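Local coordinates for protein peptidase S15/CocE/NonD (Thaumarchaeota archaeon SCGC AB-539-E09, PDB 4PF1) that probably acts as a serine aminopeptidase of the alpha/beta-hydrolase fold, cleaving residues from the N-terminal end of peptides, at residues Y116-P121 with N213-R218; D194-M199 with I253-K258; L64-Y69 with T135-T140. All coordinates share one frame; numbering follows the deposited sequence.

Contact 1: residues Y116-P121 with N213-R218; sequences YMMNKP and NQEATR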
loop_
_atom_site.group_PDB
_atom_site.type_symbol
_atom_site.label_atom_id
_atom_site.label_comp_id
_atom_site.label_asym_id
_atom_site.label_seq_id
_atom_site.Cartn_x
_atom_site.Cartn_y
_atom_site.Cartn_z
ATOM N N TYR A 116 -20.739 30.964 23.223
ATOM C CA TYR A 116 -19.526 30.169 23.260
ATOM C C TYR A 116 -18.286 31.037 23.408
ATOM O O TYR A 116 -18.011 31.893 22.566
ATOM C CB TYR A 116 -19.411 29.250 22.029
ATOM C CG TYR A 116 -18.144 28.421 22.020
ATOM C CD1 TYR A 116 -17.922 27.441 22.982
ATOM C CD2 TYR A 116 -17.133 28.669 21.096
ATOM C CE1 TYR A 116 -16.738 26.707 23.009
ATOM C CE2 TYR A 116 -15.946 27.937 21.109
ATOM C CZ TYR A 116 -15.756 26.952 22.065
ATOM O OH TYR A 116 -14.594 26.226 22.088
ATOM N N MET A 117 -17.535 30.791 24.487
ATOM C CA MET A 117 -16.265 31.440 24.778
ATOM C C MET A 117 -15.182 30.377 24.744
ATOM O O MET A 117 -15.257 29.419 25.521
ATOM C CB MET A 117 -16.308 32.138 26.151
ATOM C CG MET A 117 -17.010 33.483 26.136
ATOM S SD MET A 117 -17.211 34.169 27.805
ATOM C CE MET A 117 -15.552 34.772 28.112
ATOM N N MET A 118 -14.220 30.495 23.798
ATOM C CA MET A 118 -13.107 29.549 23.621
ATOM C C MET A 118 -12.436 29.270 24.966
ATOM O O MET A 118 -11.952 30.201 25.601
ATOM C CB MET A 118 -12.082 30.112 22.608
ATOM C CG MET A 118 -10.832 29.240 22.425
ATOM S SD MET A 118 -11.114 27.740 21.463
ATOM C CE MET A 118 -11.433 28.445 19.825
ATOM N N ASN A 119 -12.447 27.989 25.413
ATOM C CA ASN A 119 -11.876 27.553 26.699
ATOM C C ASN A 119 -12.333 28.491 27.821
ATOM O O ASN A 119 -11.496 29.061 28.530
ATOM C CB ASN A 119 -10.336 27.487 26.634
ATOM C CG ASN A 119 -9.799 26.518 25.622
ATOM O OD1 ASN A 119 -9.301 26.914 24.565
ATOM N ND2 ASN A 119 -9.844 25.228 25.941
ATOM N N LYS A 120 -13.667 28.708 27.925
ATOM C CA LYS A 120 -14.283 29.629 28.885
ATOM C C LYS A 120 -13.619 29.516 30.266
ATOM O O LYS A 120 -13.613 28.432 30.857
ATOM C CB LYS A 120 -15.797 29.380 28.988
ATOM C CG LYS A 120 -16.557 30.545 29.600
ATOM C CD LYS A 120 -17.994 30.185 29.859
ATOM C CE LYS A 120 -18.789 31.383 30.303
ATOM N NZ LYS A 120 -20.204 31.028 30.591
ATOM N N PRO A 121 -12.975 30.605 30.752
ATOM C CA PRO A 121 -12.309 30.529 32.061
ATOM C C PRO A 121 -13.300 30.629 33.218
ATOM O O PRO A 121 -14.488 30.866 32.992
ATOM C CB PRO A 121 -11.352 31.725 32.034
ATOM C CG PRO A 121 -12.008 32.716 31.137
ATOM C CD PRO A 121 -12.861 31.956 30.156
ATOM N N ASN A 213 -13.446 27.255 12.101
ATOM C CA ASN A 213 -14.354 26.104 12.111
ATOM C C ASN A 213 -15.217 26.044 13.373
ATOM O O ASN A 213 -16.431 25.895 13.269
ATOM C CB ASN A 213 -13.559 24.789 11.945
ATOM C CG ASN A 213 -12.937 24.622 10.580
ATOM O OD1 ASN A 213 -13.392 25.192 9.590
ATOM N ND2 ASN A 213 -11.872 23.837 10.497
ATOM N N GLN A 214 -14.604 26.187 14.551
ATOM C CA GLN A 214 -15.313 26.112 15.831
ATOM C C GLN A 214 -16.105 27.389 16.176
ATOM O O GLN A 214 -16.973 27.331 17.054
ATOM C CB GLN A 214 -14.319 25.816 16.980
ATOM C CG GLN A 214 -13.622 24.450 16.894
ATOM C CD GLN A 214 -14.562 23.292 17.120
ATOM O OE1 GLN A 214 -14.827 22.500 16.218
ATOM N NE2 GLN A 214 -15.074 23.160 18.334
ATOM N N GLU A 215 -15.792 28.548 15.546
ATOM C CA GLU A 215 -16.456 29.796 15.957
ATOM C C GLU A 215 -17.201 30.571 14.855
ATOM O O GLU A 215 -17.857 31.566 15.185
ATOM C CB GLU A 215 -15.470 30.732 16.649
ATOM C CG GLU A 215 -14.846 30.121 17.888
ATOM C CD GLU A 215 -14.165 31.107 18.805
ATOM O OE1 GLU A 215 -13.787 32.204 18.333
ATOM O OE2 GLU A 215 -14.050 30.802 20.011
ATOM N N ALA A 216 -17.140 30.141 13.576
ATOM C CA ALA A 216 -17.924 30.837 12.542
ATOM C C ALA A 216 -19.423 30.612 12.804
ATOM O O ALA A 216 -20.204 31.562 12.768
ATOM C CB ALA A 216 -17.544 30.348 11.150
ATOM N N THR A 217 -19.797 29.359 13.146
ATOM C CA THR A 217 -21.170 28.971 13.487
ATOM C C THR A 217 -21.192 28.091 14.742
ATOM O O THR A 217 -20.172 27.501 15.110
ATOM C CB THR A 217 -21.851 28.233 12.318
ATOM O OG1 THR A 217 -21.032 27.139 11.904
ATOM C CG2 THR A 217 -22.175 29.146 11.145
ATOM N N ARG A 218 -22.376 27.968 15.365
ATOM C CA ARG A 218 -22.596 27.132 16.544
ATOM C C ARG A 218 -22.398 25.638 16.222
ATOM O O ARG A 218 -21.800 24.917 17.017
ATOM C CB ARG A 218 -24.024 27.367 17.083
ATOM C CG ARG A 218 -24.357 26.606 18.377
ATOM C CD ARG A 218 -25.831 26.721 18.745
ATOM N NE ARG A 218 -26.237 28.115 18.944
ATOM C CZ ARG A 218 -26.190 28.750 20.110
ATOM N NH1 ARG A 218 -25.771 28.120 21.201
ATOM N NH2 ARG A 218 -26.563 30.019 20.195
HETATM O O HOH W 1 -13.508 24.527 20.309
#
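Glu215 of helix 204-215 reaches into the corner between Tyr116 and Met118. In this alpha/beta-hydrolase fold the helix lies between sheet strands 178-184 and 287-292, probably in a helical cap. Residues 116-121 lie in the loop between strand 100-105 and helix 133-147. From CB, Glu215 sets CG anti to the carbonyl carbon (chi1 -59°) and then runs out extended. Its CG passes Tyr116 CE2 at 4.0 Å. CD lies 3.9 Å from Met118 CE. At the tip the two oxygens part. OE1 accepts a hydrogen bond from Phe255 N, which probably limits the rotation of the carboxylate. OE2 lies against carbon: 3.3 Å from Met118 CB, 3.5 Å from Met118 CE and 3.6 Å from Tyr116 CE2. The bent end of Met118 brings CE back to this oxygen. The carboxylate and the tyrosine ring stand almost perpendicular, at 88°. Asp18 OD2 of the second subunit brings a like charge close to OE2 while accepting from Met118 N. Tyr116 OH is hydrogen-bonded to Tyr162 OH, and Gln214 OE1 to Asn220 ND2. One water joins the two segments, 2.7 Å from Tyr116 OH and accepting from Gln214 NE2 at 2.9 Å.

Contact 2: residues D194-M199 with I253-K258; sequences DDWFHM and IGFWKK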
loop_
_atom_site.group_PDB
_atom_site.type_symbol
_atom_site.label_atom_id
_atom_site.label_comp_id
_atom_site.label_asym_id
_atom_site.label_seq_id
_atom_site.Cartn_x
_atom_site.Cartn_y
_atom_site.Cartn_z
ATOM N N ASP A 194 1.372 25.064 24.499
ATOM C CA ASP A 194 0.375 24.101 24.061
ATOM C C ASP A 194 -0.096 24.378 22.606
ATOM O O ASP A 194 0.702 24.201 21.688
ATOM C CB ASP A 194 -0.785 23.960 25.062
ATOM C CG ASP A 194 -0.434 23.121 26.295
ATOM O OD1 ASP A 194 0.420 22.210 26.176
ATOM O OD2 ASP A 194 -1.021 23.367 27.369
ATOM N N ASP A 195 -1.363 24.769 22.388
ATOM C CA ASP A 195 -1.937 24.868 21.037
ATOM C C ASP A 195 -1.677 26.153 20.239
ATOM O O ASP A 195 -1.456 26.055 19.032
ATOM C CB ASP A 195 -3.451 24.647 21.087
ATOM C CG ASP A 195 -3.831 23.238 21.467
ATOM O OD1 ASP A 195 -3.629 22.326 20.640
ATOM O OD2 ASP A 195 -4.331 23.048 22.587
ATOM N N TRP A 196 -1.837 27.336 20.850
ATOM C CA TRP A 196 -1.800 28.606 20.111
ATOM C C TRP A 196 -0.386 29.171 19.919
ATOM O O TRP A 196 -0.080 29.651 18.829
ATOM C CB TRP A 196 -2.727 29.652 20.764
ATOM C CG TRP A 196 -3.978 29.067 21.375
ATOM C CD1 TRP A 196 -4.370 29.155 22.678
ATOM C CD2 TRP A 196 -4.951 28.236 20.717
ATOM N NE1 TRP A 196 -5.525 28.434 22.877
ATOM C CE2 TRP A 196 -5.901 27.855 21.689
ATOM C CE3 TRP A 196 -5.103 27.764 19.400
ATOM C CZ2 TRP A 196 -7.023 27.078 21.374
ATOM C CZ3 TRP A 196 -6.187 26.951 19.101
ATOM C CH2 TRP A 196 -7.131 26.616 20.082
ATOM N N PHE A 197 0.456 29.137 20.964
ATOM C CA PHE A 197 1.842 29.619 20.901
ATOM C C PHE A 197 2.787 28.675 21.647
ATOM O O PHE A 197 2.367 28.002 22.589
ATOM C CB PHE A 197 1.989 31.035 21.523
ATOM C CG PHE A 197 1.111 32.159 21.020
ATOM C CD1 PHE A 197 -0.202 32.289 21.465
ATOM C CD2 PHE A 197 1.645 33.187 20.252
ATOM C CE1 PHE A 197 -0.995 33.364 21.053
ATOM C CE2 PHE A 197 0.849 34.261 19.836
ATOM C CZ PHE A 197 -0.464 34.344 20.241
ATOM N N HIS A 198 4.079 28.683 21.261
ATOM C CA HIS A 198 5.160 27.999 21.965
ATOM C C HIS A 198 6.202 29.043 22.310
ATOM O O HIS A 198 6.909 29.524 21.420
ATOM C CB HIS A 198 5.761 26.847 21.138
ATOM C CG HIS A 198 4.969 25.577 21.191
ATOM N ND1 HIS A 198 5.587 24.346 21.139
ATOM C CD2 HIS A 198 3.630 25.391 21.245
ATOM C CE1 HIS A 198 4.612 23.453 21.164
ATOM N NE2 HIS A 198 3.417 24.036 21.221
ATOM N N MET A 199 6.211 29.482 23.585
ATOM C CA MET A 199 7.102 30.528 24.114
ATOM C C MET A 199 7.068 31.813 23.226
ATOM O O MET A 199 8.112 32.402 22.924
ATOM C CB MET A 199 8.540 29.991 24.305
ATOM C CG MET A 199 8.673 29.067 25.508
ATOM S SD MET A 199 10.283 28.240 25.635
ATOM C CE MET A 199 10.030 26.845 24.515
ATOM N N ILE A 253 -14.752 36.922 14.416
ATOM C CA ILE A 253 -14.533 35.695 15.200
ATOM C C ILE A 253 -13.773 36.075 16.490
ATOM O O ILE A 253 -12.668 36.615 16.426
ATOM C CB ILE A 253 -13.828 34.592 14.351
ATOM C CG1 ILE A 253 -14.822 33.993 13.321
ATOM C CG2 ILE A 253 -13.229 33.486 15.242
ATOM C CD1 ILE A 253 -14.200 33.468 12.066
ATOM N N GLY A 254 -14.424 35.838 17.631
ATOM C CA GLY A 254 -13.963 36.212 18.968
ATOM C C GLY A 254 -12.570 35.790 19.391
ATOM O O GLY A 254 -11.830 36.606 19.950
ATOM N N PHE A 255 -12.205 34.506 19.171
ATOM C CA PHE A 255 -10.889 34.020 19.594
ATOM C C PHE A 255 -9.753 34.642 18.778
ATOM O O PHE A 255 -8.679 34.855 19.338
ATOM C CB PHE A 255 -10.795 32.485 19.582
ATOM C CG PHE A 255 -9.573 31.956 20.301
ATOM C CD1 PHE A 255 -9.273 32.367 21.598
ATOM C CD2 PHE A 255 -8.709 31.064 19.674
ATOM C CE1 PHE A 255 -8.138 31.885 22.257
ATOM C CE2 PHE A 255 -7.573 30.586 20.334
ATOM C CZ PHE A 255 -7.295 31.001 21.619
ATOM N N TRP A 256 -9.988 34.974 17.481
ATOM C CA TRP A 256 -8.967 35.655 16.671
ATOM C C TRP A 256 -8.718 37.066 17.220
ATOM O O TRP A 256 -7.564 37.496 17.305
ATOM C CB TRP A 256 -9.349 35.713 15.175
ATOM C CG TRP A 256 -8.522 36.689 14.377
ATOM C CD1 TRP A 256 -8.969 37.807 13.737
ATOM C CD2 TRP A 256 -7.089 36.701 14.251
ATOM N NE1 TRP A 256 -7.913 38.485 13.172
ATOM C CE2 TRP A 256 -6.745 37.838 13.487
ATOM C CE3 TRP A 256 -6.060 35.859 14.710
ATOM C CZ2 TRP A 256 -5.421 38.133 13.138
ATOM C CZ3 TRP A 256 -4.749 36.151 14.364
ATOM C CH2 TRP A 256 -4.439 37.279 13.591
ATOM N N LYS A 257 -9.802 37.766 17.625
ATOM C CA LYS A 257 -9.731 39.101 18.230
ATOM C C LYS A 257 -8.885 39.046 19.505
ATOM O O LYS A 257 -8.065 39.930 19.725
ATOM C CB LYS A 257 -11.139 39.645 18.535
ATOM C CG LYS A 257 -11.991 39.884 17.288
ATOM C CD LYS A 257 -13.415 40.323 17.641
ATOM C CE LYS A 257 -13.582 41.826 17.664
ATOM N NZ LYS A 257 -13.559 42.412 16.297
ATOM N N LYS A 258 -9.029 37.960 20.295
ATOM C CA LYS A 258 -8.248 37.722 21.515
ATOM C C LYS A 258 -6.769 37.443 21.184
ATOM O O LYS A 258 -5.887 37.991 21.844
ATOM C CB LYS A 258 -8.840 36.551 22.317
ATOM C CG LYS A 258 -10.199 36.852 22.946
ATOM C CD LYS A 258 -10.867 35.580 23.445
ATOM C CE LYS A 258 -12.234 35.845 24.025
ATOM N NZ LYS A 258 -12.958 34.581 24.321
#
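This is a buried T-shaped aromatic contact between Trp196 and Phe255. It joins the loop just before strand 197-198 to the first turn of helix 254-261. Both segments lie in the long insertion between strands 178-184 and 287-292 of the central sheet. The edge of Phe255 points at the face of the indole. Its leading atoms are CE2 and CZ. CE2 stands over the centre of the indole, 3.4 Å above the plane. CZ leans toward the five-membered ring and lies 3.4 Å from Trp196 NE1. The centroid of that ring is 4.6 Å from the centroid of the Phe255 ring, and the planes meet at 66°. Phe255 reaches out from its helix because CG is anti to the backbone N (chi1 -167°). The other indole face is covered by Asp195 CB, so the tryptophan is held from both sides. Met187, Ser207 and Leu259 pack around it. An alanine in place of Trp196 would probably leave the edge of Phe255 without its aromatic partner and open a gap between the loop and the helix. The loop has a brace of its own. His198 NE2 donates to Asp194 O at 2.8 Å, in the carbonyl plane and on a lone pair. A glycerol, probably from the crystallisation liquor, lies about 4 Å from the Trp196 side chain and is weakly bonded by Asp195 OD2. On the helix, Lys258 NZ forms a salt bridge with Asp18 of the second subunit. The arrangement is consistent with the helical cap inserted into the alpha/beta-hydrolase core in the S15 and CocE enzymes, here with one edge-to-face Trp-Phe pair joining a loop to a helix.

Contact 3: residues L64-Y69 with T135-T140; sequences LTRTPY and TDTYDT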
loop_
_atom_site.group_PDB
_atom_site.type_symbol
_atom_site.label_atom_id
_atom_site.label_comp_id
_atom_site.label_asym_id
_atom_site.label_seq_id
_atom_site.Cartn_x
_atom_site.Cartn_y
_atom_site.Cartn_z
ATOM N N LEU A 64 -18.148 10.738 32.547
ATOM C CA LEU A 64 -18.563 11.964 31.862
ATOM C C LEU A 64 -17.443 12.611 31.041
ATOM O O LEU A 64 -16.318 12.753 31.515
ATOM C CB LEU A 64 -19.106 12.982 32.908
ATOM C CG LEU A 64 -19.439 14.418 32.429
ATOM C CD1 LEU A 64 -20.625 14.434 31.469
ATOM C CD2 LEU A 64 -19.710 15.333 33.602
ATOM N N THR A 65 -17.789 13.056 29.822
ATOM C CA THR A 65 -16.889 13.788 28.937
ATOM C C THR A 65 -17.649 14.998 28.383
ATOM O O THR A 65 -18.748 14.846 27.854
ATOM C CB THR A 65 -16.320 12.874 27.842
ATOM O OG1 THR A 65 -15.746 11.711 28.452
ATOM C CG2 THR A 65 -15.265 13.578 26.987
ATOM N N ARG A 66 -17.082 16.198 28.555
ATOM C CA ARG A 66 -17.696 17.451 28.111
ATOM C C ARG A 66 -16.900 17.971 26.916
ATOM O O ARG A 66 -15.695 18.207 27.032
ATOM C CB ARG A 66 -17.761 18.455 29.277
ATOM C CG ARG A 66 -18.429 17.847 30.531
ATOM C CD ARG A 66 -18.734 18.853 31.623
ATOM N NE ARG A 66 -19.721 19.839 31.187
ATOM C CZ ARG A 66 -19.432 21.101 30.890
ATOM N NH1 ARG A 66 -20.378 21.921 30.466
ATOM N NH2 ARG A 66 -18.188 21.550 31.011
ATOM N N THR A 67 -17.556 18.051 25.741
ATOM C CA THR A 67 -16.882 18.309 24.470
ATOM C C THR A 67 -17.434 19.487 23.634
ATOM O O THR A 67 -18.649 19.629 23.493
ATOM C CB THR A 67 -16.952 17.007 23.602
ATOM O OG1 THR A 67 -16.258 17.191 22.367
ATOM C CG2 THR A 67 -18.392 16.534 23.327
ATOM N N PRO A 68 -16.542 20.224 22.919
ATOM C CA PRO A 68 -17.025 21.204 21.936
ATOM C C PRO A 68 -17.025 20.584 20.517
ATOM O O PRO A 68 -17.063 21.320 19.528
ATOM C CB PRO A 68 -15.982 22.312 22.047
ATOM C CG PRO A 68 -14.679 21.543 22.326
ATOM C CD PRO A 68 -15.060 20.200 22.947
ATOM N N TYR A 69 -16.926 19.225 20.420
ATOM C CA TYR A 69 -16.784 18.521 19.139
ATOM C C TYR A 69 -17.952 17.580 18.797
ATOM O O TYR A 69 -17.723 16.510 18.221
ATOM C CB TYR A 69 -15.451 17.735 19.093
ATOM C CG TYR A 69 -14.231 18.569 19.427
ATOM C CD1 TYR A 69 -13.907 19.699 18.679
ATOM C CD2 TYR A 69 -13.381 18.211 20.468
ATOM C CE1 TYR A 69 -12.793 20.476 18.988
ATOM C CE2 TYR A 69 -12.266 18.982 20.789
ATOM C CZ TYR A 69 -11.972 20.111 20.042
ATOM O OH TYR A 69 -10.872 20.875 20.347
ATOM N N THR A 135 -19.298 25.285 37.121
ATOM C CA THR A 135 -20.684 25.433 37.595
ATOM C C THR A 135 -21.613 24.606 36.719
ATOM O O THR A 135 -22.540 23.977 37.237
ATOM C CB THR A 135 -21.128 26.910 37.666
ATOM O OG1 THR A 135 -21.411 27.410 36.357
ATOM C CG2 THR A 135 -20.119 27.793 38.367
ATOM N N ASP A 136 -21.356 24.597 35.392
ATOM C CA ASP A 136 -22.121 23.804 34.429
ATOM C C ASP A 136 -21.940 22.306 34.715
ATOM O O ASP A 136 -22.919 21.556 34.673
ATOM C CB ASP A 136 -21.710 24.144 32.980
ATOM C CG ASP A 136 -22.310 25.437 32.428
ATOM O OD1 ASP A 136 -23.176 26.038 33.111
ATOM O OD2 ASP A 136 -21.939 25.829 31.302
ATOM N N THR A 137 -20.703 21.891 35.082
ATOM C CA THR A 137 -20.378 20.504 35.451
ATOM C C THR A 137 -21.145 20.102 36.712
ATOM O O THR A 137 -21.710 19.006 36.749
ATOM C CB THR A 137 -18.866 20.339 35.658
ATOM O OG1 THR A 137 -18.199 20.600 34.427
ATOM C CG2 THR A 137 -18.490 18.955 36.162
ATOM N N TYR A 138 -21.155 20.987 37.747
ATOM C CA TYR A 138 -21.864 20.733 39.007
ATOM C C TYR A 138 -23.358 20.492 38.751
ATOM O O TYR A 138 -23.929 19.560 39.319
ATOM C CB TYR A 138 -21.670 21.901 40.009
ATOM C CG TYR A 138 -22.312 21.648 41.358
ATOM C CD1 TYR A 138 -23.661 21.920 41.574
ATOM C CD2 TYR A 138 -21.576 21.121 42.413
ATOM C CE1 TYR A 138 -24.268 21.648 42.798
ATOM C CE2 TYR A 138 -22.169 20.860 43.649
ATOM C CZ TYR A 138 -23.516 21.124 43.836
ATOM O OH TYR A 138 -24.108 20.859 45.046
ATOM N N ASP A 139 -23.986 21.342 37.905
ATOM C CA ASP A 139 -25.413 21.244 37.577
ATOM C C ASP A 139 -25.700 19.995 36.728
ATOM O O ASP A 139 -26.774 19.405 36.858
ATOM C CB ASP A 139 -25.895 22.519 36.861
ATOM C CG ASP A 139 -25.669 23.803 37.648
ATOM O OD1 ASP A 139 -25.556 23.729 38.894
ATOM O OD2 ASP A 139 -25.593 24.879 37.016
ATOM N N THR A 140 -24.722 19.573 35.897
ATOM C CA THR A 140 -24.822 18.373 35.060
ATOM C C THR A 140 -24.740 17.104 35.933
ATOM O O THR A 140 -25.594 16.227 35.797
ATOM C CB THR A 140 -23.737 18.387 33.960
ATOM O OG1 THR A 140 -23.988 19.483 33.082
ATOM C CG2 THR A 140 -23.691 17.086 33.155
HETATM O O HOH W 2 -20.363 24.485 29.525
HETATM O O HOH W 3 -16.097 20.831 32.935
#
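Arg66 and Asp136 carry opposite charges in a buried place, yet they meet through a water and not as a salt bridge. Arg66 NH1 and Asp136 OD2 stay 4.3 Å apart. The water lies at the guanidinium edge, in its plane, accepting from NH1 at 2.7 Å and donating to OD2 at 2.7 Å. A second water accepts from Arg66 NH2 at 2.9 Å and donates to Thr137 OG1 at 2.6 Å. The arginine chain bends at CG-CD (chi3 64°) and places its guanidinium beside Asp136 and Thr137, with CD 3.3 Å from Thr137 OG1. The backbone N of Thr137 sits over one guanidinium face. Helix 133-147 is part of a beta-alpha-beta crossover. It links parallel strands 100-105 and 154-160 and packs on strand 60-67, which lies between them. The axes of strand 64-67 and helix segment 135-140 approach to 11.2 Å, their N-to-C directions 138° apart. The polar ends have further partners: Gln104 OE1 for Arg66 NE, His133 ND1 for Arg66 NH2, and a salt bridge to Arg107 for Asp136 OD1. Thr137 OG1 bonds to His133 O. Leu64 CD2 meets the Thr140 methyl CG2 at 4.4 Å. Thr140 OG1 turns back to donate to Asp136 O, from above the carbonyl plane.

How the contacts relate
Contact 1 lies between the other two and touches both. The Glu215 OE1 to Phe255 N bond, 2.9 Å, joins it to contact 2, where Met118 CG also packs on Phe255 CD1 at 3.6 Å. Toward contact 3, Gln214 NE2 probably donates to Pro68 O at 3.0 Å. Centres are about 12 Å apart for contacts 1 and 2, and 15 Å for contacts 1 and 3. Contacts 2 and 3 do not touch; their nearest atoms are about 7 Å apart. Asp18 of the second subunit reaches contacts 1 and 2, whereas no other chain of the assembly touches contact 3. Tyr162, which touches Met118 and Pro68, follows Ser161, the probable nucleophile of a triad with His328 and Asp295.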